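Local coordinates for protein beta-galactosidase (Trichoderma reesei, PDB 3OG2) that probably hydrolyses terminal non-reducing beta-D-galactose residues in beta-D-galactosides as a family 35 glycoside hydrolase, at residues A[210-222]-A[229-241]. Residues are numbered along the deposited sequence; the frame is centred on the assembly and turned at random.
Sequences VPLINNDAFPGGT and LGSVDIYGHDGYP
Y235 and D216 meet because CG of Y235 stands anti to the backbone N (chi1 177°), carrying the phenol in to the loop 216-222, where OH donates to D216 OD2 at 2.6 Å. Carboxylate and ring planes are nearly perpendicular (89°), with OD2 at the ring edge; T222 N also binds OD2, from above the carboxylate plane. A phenylalanine in place of Y235 lacks the hydroxyl, so D216 OD2 would probably keep T222 N but lose its tie to the 229-241 segment. N214 CG lies between the backbone N and the carbonyl carbon (chi1 66°), which turns OD1 over to G236 N for an almost straight bond (2.8 Å). Backbone bonds from D216 N to G236 O and from D238 N to D216 O (2.8 Å) bridge the chains further along, while P219 CG sits over the face of the H237 ring, 3.8 Å from its centroid. At the other end, L212 O accepts from both D233 N and I234 N, and D233 OD2 takes L212 N (2.9 Å) besides its salt bridge to R204. N215 OD1 accepts from E180 N; ND2 binds N179 OD1 and, weakly, D238 OD2. Running parallel along 212-217 and 233-238, the segments join strands 172-177 and 275-280 in the TIM barrel beside the galactose site.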
ATOM      1  N   VAL A 210     -22.711  -3.470   9.911  1.00  8.00           N
ATOM      2  CA  VAL A 210     -22.611  -3.307   8.477  1.00  7.77           C
ATOM      3  C   VAL A 210     -22.398  -4.665   7.844  1.00  7.41           C
ATOM      4  O   VAL A 210     -22.162  -5.669   8.544  1.00  8.09           O
ATOM      5  CB  VAL A 210     -21.478  -2.319   8.104  1.00  8.28           C
ATOM      6  CG1 VAL A 210     -21.872  -0.896   8.632  1.00 10.79           C
ATOM      7  CG2 VAL A 210     -20.110  -2.764   8.602  1.00  9.86           C
ATOM      8  N   PRO A 211     -22.535  -4.745   6.518  1.00  7.90           N
ATOM      9  CA  PRO A 211     -22.386  -6.056   5.878  1.00  7.51           C
ATOM     10  C   PRO A 211     -20.953  -6.576   6.018  1.00  7.21           C
ATOM     11  O   PRO A 211     -19.985  -5.825   5.978  1.00  7.87           O
ATOM     12  CB  PRO A 211     -22.703  -5.793   4.419  1.00  8.62           C
ATOM     13  CG  PRO A 211     -23.603  -4.544   4.473  1.00  9.82           C
ATOM     14  CD  PRO A 211     -22.949  -3.706   5.543  1.00  8.14           C
ATOM     15  N   LEU A 212     -20.925  -7.925   6.093  1.00  7.63           N
ATOM     16  CA  LEU A 212     -19.635  -8.640   6.127  1.00  7.43           C
ATOM     17  C   LEU A 212     -19.302  -9.133   4.723  1.00  7.43           C
ATOM     18  O   LEU A 212     -20.155  -9.734   4.058  1.00  8.50           O
ATOM     19  CB  LEU A 212     -19.702  -9.875   7.057  1.00  8.51           C
ATOM     20  CG  LEU A 212     -20.073  -9.550   8.494  1.00 10.07           C
ATOM     21  CD1 LEU A 212     -20.242 -10.860   9.270  1.00 13.05           C
ATOM     22  CD2 LEU A 212     -19.031  -8.613   9.082  1.00 15.56           C
ATOM     23  N   ILE A 213     -18.090  -8.880   4.302  1.00  6.99           N
ATOM     24  CA  ILE A 213     -17.600  -9.290   2.977  1.00  6.89           C
ATOM     25  C   ILE A 213     -16.327 -10.052   3.187  1.00  7.19           C
ATOM     26  O   ILE A 213     -15.500  -9.710   4.053  1.00 10.21           O
ATOM     27  CB  ILE A 213     -17.384  -8.045   2.122  1.00  8.17           C
ATOM     28  CG1 ILE A 213     -17.078  -8.400   0.648  1.00  8.19           C
ATOM     29  CG2 ILE A 213     -16.314  -7.098   2.668  1.00 10.41           C
ATOM     30  CD1 ILE A 213     -17.252  -7.213  -0.321  1.00 10.36           C
ATOM     31  N   ASN A 214     -16.149 -11.137   2.425  1.00  7.69           N
ATOM     32  CA  ASN A 214     -14.893 -11.874   2.557  1.00  7.69           C
ATOM     33  C   ASN A 214     -14.030 -11.684   1.305  1.00  6.94           C
ATOM     34  O   ASN A 214     -14.365 -10.960   0.395  1.00  8.30           O
ATOM     35  CB  ASN A 214     -15.132 -13.383   2.855  1.00  8.48           C
ATOM     36  CG  ASN A 214     -15.783 -14.120   1.710  1.00  9.11           C
ATOM     37  OD1 ASN A 214     -16.368 -13.571   0.765  1.00  8.45           O
ATOM     38  ND2 ASN A 214     -15.788 -15.413   1.878  1.00 15.34           N
ATOM     39  N   ASN A 215     -12.853 -12.345   1.342  1.00  7.05           N
ATOM     40  CA  ASN A 215     -11.901 -12.193   0.270  1.00  7.15           C
ATOM     41  C   ASN A 215     -11.215 -13.496  -0.024  1.00  7.19           C
ATOM     42  O   ASN A 215     -10.037 -13.704   0.232  1.00  8.83           O
ATOM     43  CB  ASN A 215     -10.879 -11.068   0.569  1.00  7.41           C
ATOM     44  CG  ASN A 215      -9.898 -11.348   1.668  1.00  6.86           C
ATOM     45  OD1 ASN A 215     -10.258 -11.976   2.680  1.00  7.54           O
ATOM     46  ND2 ASN A 215      -8.667 -10.895   1.502  1.00  7.44           N
ATOM     47  N   ASP A 216     -11.958 -14.411  -0.595  1.00  7.49           N
ATOM     48  CA  ASP A 216     -11.413 -15.687  -1.025  1.00  7.90           C
ATOM     49  C   ASP A 216     -10.222 -15.453  -1.947  1.00  7.65           C
ATOM     50  O   ASP A 216     -10.270 -14.565  -2.810  1.00  8.97           O
ATOM     51  CB  ASP A 216     -12.525 -16.474  -1.685  1.00  8.37           C
ATOM     52  CG  ASP A 216     -12.501 -17.998  -1.578  1.00  8.73           C
ATOM     53  OD1 ASP A 216     -11.505 -18.557  -1.063  1.00 11.46           O
ATOM     54  OD2 ASP A 216     -13.483 -18.614  -2.073  1.00  9.47           O
ATOM     55  N   ALA A 217      -9.129 -16.217  -1.784  1.00  8.38           N
ATOM     56  CA  ALA A 217      -7.945 -15.981  -2.602  1.00 10.23           C
ATOM     57  C   ALA A 217      -8.173 -16.172  -4.083  1.00  9.97           C
ATOM     58  O   ALA A 217      -7.469 -15.600  -4.953  1.00 12.41           O
ATOM     59  CB  ALA A 217      -6.794 -16.842  -2.131  1.00 10.43           C
ATOM     60  N   PHE A 218      -9.137 -17.038  -4.392  1.00 10.13           N
ATOM     61  CA  PHE A 218      -9.537 -17.352  -5.753  1.00 10.19           C
ATOM     62  C   PHE A 218     -11.023 -17.633  -5.658  1.00  9.89           C
ATOM     63  O   PHE A 218     -11.586 -17.713  -4.546  1.00 10.15           O
ATOM     64  CB  PHE A 218      -8.715 -18.540  -6.301  1.00 11.33           C
ATOM     65  CG  PHE A 218      -9.031 -19.831  -5.561  1.00 14.59           C
ATOM     66  CD1 PHE A 218      -8.414 -20.148  -4.366  1.00 18.37           C
ATOM     67  CD2 PHE A 218      -9.960 -20.726  -6.062  1.00 19.84           C
ATOM     68  CE1 PHE A 218      -8.721 -21.334  -3.677  1.00 19.50           C
ATOM     69  CE2 PHE A 218     -10.273 -21.915  -5.392  1.00 21.61           C
ATOM     70  CZ  PHE A 218      -9.647 -22.207  -4.194  1.00 22.95           C
ATOM     71  N   PRO A 219     -11.736 -17.779  -6.774  1.00 10.97           N
ATOM     72  CA  PRO A 219     -13.176 -18.050  -6.689  1.00 11.11           C
ATOM     73  C   PRO A 219     -13.460 -19.499  -6.280  1.00 10.91           C
ATOM     74  O   PRO A 219     -13.852 -20.351  -7.078  1.00 14.36           O
ATOM     75  CB  PRO A 219     -13.693 -17.722  -8.100  1.00 12.49           C
ATOM     76  CG  PRO A 219     -12.583 -17.053  -8.787  1.00 13.24           C
ATOM     77  CD  PRO A 219     -11.314 -17.553  -8.164  1.00 11.83           C
ATOM     78  N   GLY A 220     -13.218 -19.834  -5.023  1.00 12.12           N
ATOM     79  CA  GLY A 220     -13.414 -21.172  -4.494  1.00 12.56           C
ATOM     80  C   GLY A 220     -14.771 -21.325  -3.830  1.00 11.20           C
ATOM     81  O   GLY A 220     -15.101 -22.449  -3.411  1.00 15.09           O
ATOM     82  N   GLY A 221     -15.554 -20.281  -3.656  1.00 11.29           N
ATOM     83  CA  GLY A 221     -16.882 -20.352  -3.048  1.00 10.58           C
ATOM     84  C   GLY A 221     -16.870 -20.355  -1.518  1.00 10.19           C
ATOM     85  O   GLY A 221     -17.966 -20.484  -0.921  1.00 11.73           O
ATOM     86  N   THR A 222     -15.729 -20.289  -0.863  1.00  9.06           N
ATOM     87  CA  THR A 222     -15.729 -20.427   0.610  1.00  9.25           C
ATOM     88  C   THR A 222     -16.410 -19.255   1.265  1.00  9.03           C
ATOM     89  O   THR A 222     -16.050 -18.099   0.967  1.00 11.98           O
ATOM     90  CB  THR A 222     -14.274 -20.597   1.097  1.00  9.96           C
ATOM     91  OG1 THR A 222     -13.757 -21.808   0.479  1.00 10.95           O
ATOM     92  CG2 THR A 222     -14.188 -20.762   2.594  1.00 10.83           C
ATOM     93  N   LEU A 229     -23.537 -22.285   7.790  1.00 12.80           N
ATOM     94  CA  LEU A 229     -22.759 -21.820   8.922  1.00 11.17           C
ATOM     95  C   LEU A 229     -21.458 -21.195   8.450  1.00 10.21           C
ATOM     96  O   LEU A 229     -20.767 -21.742   7.599  1.00 10.68           O
ATOM     97  CB  LEU A 229     -22.460 -23.068   9.763  1.00 12.68           C
ATOM     98  CG  LEU A 229     -21.804 -22.778  11.073  1.00 14.31           C
ATOM     99  CD1 LEU A 229     -22.720 -22.022  12.046  1.00 16.07           C
ATOM    100  CD2 LEU A 229     -21.425 -24.138  11.723  1.00 18.78           C
ATOM    101  N   GLY A 230     -21.124 -20.012   8.963  1.00 10.09           N
ATOM    102  CA  GLY A 230     -19.875 -19.358   8.586  1.00 11.60           C
ATOM    103  C   GLY A 230     -19.923 -18.486   7.346  1.00  9.92           C
ATOM    104  O   GLY A 230     -18.976 -17.884   6.955  1.00 12.22           O
ATOM    105  N   SER A 231     -21.113 -18.381   6.711  1.00  8.79           N
ATOM    106  CA  SER A 231     -21.248 -17.554   5.519  1.00  9.94           C
ATOM    107  C   SER A 231     -21.308 -16.074   5.847  1.00  8.99           C
ATOM    108  O   SER A 231     -21.898 -15.626   6.815  1.00 10.01           O
ATOM    109  CB  SER A 231     -22.469 -18.016   4.734  1.00 11.68           C
ATOM    110  OG  SER A 231     -23.680 -17.891   5.431  1.00 13.78           O
ATOM    111  N   VAL A 232     -20.705 -15.299   4.942  1.00  9.17           N
ATOM    112  CA  VAL A 232     -20.777 -13.824   5.053  1.00  8.80           C
ATOM    113  C   VAL A 232     -21.922 -13.292   4.219  1.00  7.83           C
ATOM    114  O   VAL A 232     -22.703 -14.030   3.602  1.00 10.62           O
ATOM    115  CB  VAL A 232     -19.437 -13.189   4.646  1.00  8.82           C
ATOM    116  CG1 VAL A 232     -18.316 -13.624   5.609  1.00 12.70           C
ATOM    117  CG2 VAL A 232     -19.061 -13.509   3.204  1.00  9.94           C
ATOM    118  N   ASP A 233     -22.061 -11.956   4.188  1.00  8.10           N
ATOM    119  CA  ASP A 233     -23.164 -11.335   3.474  1.00  7.59           C
ATOM    120  C   ASP A 233     -22.891 -11.206   1.977  1.00  7.61           C
ATOM    121  O   ASP A 233     -23.768 -11.404   1.149  1.00  9.82           O
ATOM    122  CB  ASP A 233     -23.436  -9.967   4.059  1.00  8.52           C
ATOM    123  CG  ASP A 233     -23.890 -10.068   5.501  1.00  9.25           C
ATOM    124  OD1 ASP A 233     -24.784 -10.925   5.796  1.00 13.03           O
ATOM    125  OD2 ASP A 233     -23.456  -9.252   6.308  1.00  9.99           O
ATOM    126  N   ILE A 234     -21.653 -10.795   1.655  1.00  7.59           N
ATOM    127  CA  ILE A 234     -21.288 -10.542   0.260  1.00  6.89           C
ATOM    128  C   ILE A 234     -20.029 -11.364  -0.005  1.00  7.07           C
ATOM    129  O   ILE A 234     -19.015 -11.204   0.701  1.00  7.83           O
ATOM    130  CB  ILE A 234     -21.028  -9.044  -0.020  1.00  7.62           C
ATOM    131  CG1 ILE A 234     -22.290  -8.222   0.255  1.00  9.32           C
ATOM    132  CG2 ILE A 234     -20.419  -8.870  -1.392  1.00  9.04           C
ATOM    133  CD1 ILE A 234     -22.063  -6.700   0.182  1.00 10.52           C
ATOM    134  N   TYR A 235     -20.067 -12.242  -0.997  1.00  7.46           N
ATOM    135  CA  TYR A 235     -18.906 -13.044  -1.336  1.00  7.73           C
ATOM    136  C   TYR A 235     -17.905 -12.197  -2.125  1.00  8.04           C
ATOM    137  O   TYR A 235     -18.289 -11.635  -3.175  1.00  8.31           O
ATOM    138  CB  TYR A 235     -19.349 -14.253  -2.198  1.00  9.02           C
ATOM    139  CG  TYR A 235     -18.164 -15.075  -2.629  1.00  7.93           C
ATOM    140  CD1 TYR A 235     -17.483 -15.917  -1.736  1.00  8.49           C
ATOM    141  CD2 TYR A 235     -17.706 -14.993  -3.974  1.00  8.65           C
ATOM    142  CE1 TYR A 235     -16.375 -16.679  -2.114  1.00  8.98           C
ATOM    143  CE2 TYR A 235     -16.600 -15.771  -4.327  1.00  9.04           C
ATOM    144  CZ  TYR A 235     -15.955 -16.591  -3.421  1.00  8.17           C
ATOM    145  OH  TYR A 235     -14.874 -17.350  -3.843  1.00  9.79           O
ATOM    146  N   GLY A 236     -16.685 -12.119  -1.662  1.00  7.73           N
ATOM    147  CA  GLY A 236     -15.619 -11.395  -2.368  1.00  7.74           C
ATOM    148  C   GLY A 236     -14.476 -12.385  -2.686  1.00  7.11           C
ATOM    149  O   GLY A 236     -14.303 -13.370  -1.980  1.00  7.75           O
ATOM    150  N   HIS A 237     -13.731 -12.037  -3.745  1.00  7.28           N
ATOM    151  CA  HIS A 237     -12.502 -12.784  -3.963  1.00  7.44           C
ATOM    152  C   HIS A 237     -11.438 -11.843  -4.523  1.00  7.04           C
ATOM    153  O   HIS A 237     -11.700 -10.672  -4.803  1.00  7.82           O
ATOM    154  CB  HIS A 237     -12.701 -14.028  -4.847  1.00  8.12           C
ATOM    155  CG  HIS A 237     -12.912 -13.783  -6.307  1.00  8.35           C
ATOM    156  ND1 HIS A 237     -11.888 -13.488  -7.185  1.00  8.47           N
ATOM    157  CD2 HIS A 237     -14.068 -13.785  -7.019  1.00  8.69           C
ATOM    158  CE1 HIS A 237     -12.449 -13.338  -8.408  1.00  8.77           C
ATOM    159  NE2 HIS A 237     -13.759 -13.503  -8.350  1.00  9.03           N
ATOM    160  N   ASP A 238     -10.238 -12.400  -4.620  1.00  8.06           N
ATOM    161  CA  ASP A 238      -9.063 -11.580  -4.973  1.00  8.42           C
ATOM    162  C   ASP A 238      -8.479 -12.004  -6.307  1.00  7.39           C
ATOM    163  O   ASP A 238      -8.898 -13.031  -6.876  1.00  9.79           O
ATOM    164  CB  ASP A 238      -8.014 -11.742  -3.877  1.00  8.62           C
ATOM    165  CG  ASP A 238      -8.509 -11.161  -2.559  1.00  9.93           C
ATOM    166  OD1 ASP A 238      -9.545 -10.466  -2.499  1.00 10.04           O
ATOM    167  OD2 ASP A 238      -7.833 -11.376  -1.499  1.00 10.67           O
ATOM    168  N   GLY A 239      -7.552 -11.223  -6.823  1.00  7.84           N
ATOM    169  CA  GLY A 239      -6.858 -11.662  -8.037  1.00 10.29           C
ATOM    170  C   GLY A 239      -5.581 -10.883  -8.247  1.00  7.33           C
ATOM    171  O   GLY A 239      -5.616  -9.652  -8.176  1.00  8.36           O
ATOM    172  N   TYR A 240      -4.487 -11.603  -8.532  1.00  8.25           N
ATOM    173  CA  TYR A 240      -3.208 -11.000  -8.859  1.00  7.91           C
ATOM    174  C   TYR A 240      -2.691 -11.691 -10.131  1.00  8.50           C
ATOM    175  O   TYR A 240      -1.715 -12.441 -10.114  1.00 11.24           O
ATOM    176  CB  TYR A 240      -2.212 -11.163  -7.714  1.00  9.53           C
ATOM    177  CG  TYR A 240      -2.615 -10.364  -6.508  1.00  8.82           C
ATOM    178  CD1 TYR A 240      -3.503 -10.923  -5.577  1.00  9.04           C
ATOM    179  CD2 TYR A 240      -2.108  -9.094  -6.268  1.00  9.45           C
ATOM    180  CE1 TYR A 240      -3.900 -10.212  -4.443  1.00  9.61           C
ATOM    181  CE2 TYR A 240      -2.479  -8.374  -5.133  1.00  9.11           C
ATOM    182  CZ  TYR A 240      -3.370  -8.948  -4.227  1.00  8.85           C
ATOM    183  OH  TYR A 240      -3.714  -8.194  -3.100  1.00 10.57           O
ATOM    184  N   PRO A 241      -3.372 -11.457 -11.247  1.00  9.64           N
ATOM    185  CA  PRO A 241      -3.147 -12.303 -12.426  1.00  9.64           C
ATOM    186  C   PRO A 241      -1.797 -12.126 -13.051  1.00 13.40           C
ATOM    187  O   PRO A 241      -1.370 -13.052 -13.768  1.00 17.42           O
ATOM    188  CB  PRO A 241      -4.273 -11.888 -13.391  1.00 16.73           C
ATOM    189  CG  PRO A 241      -4.819 -10.585 -12.881  1.00 13.79           C
ATOM    190  CD  PRO A 241      -4.454 -10.463 -11.414  1.00 12.32           C
TER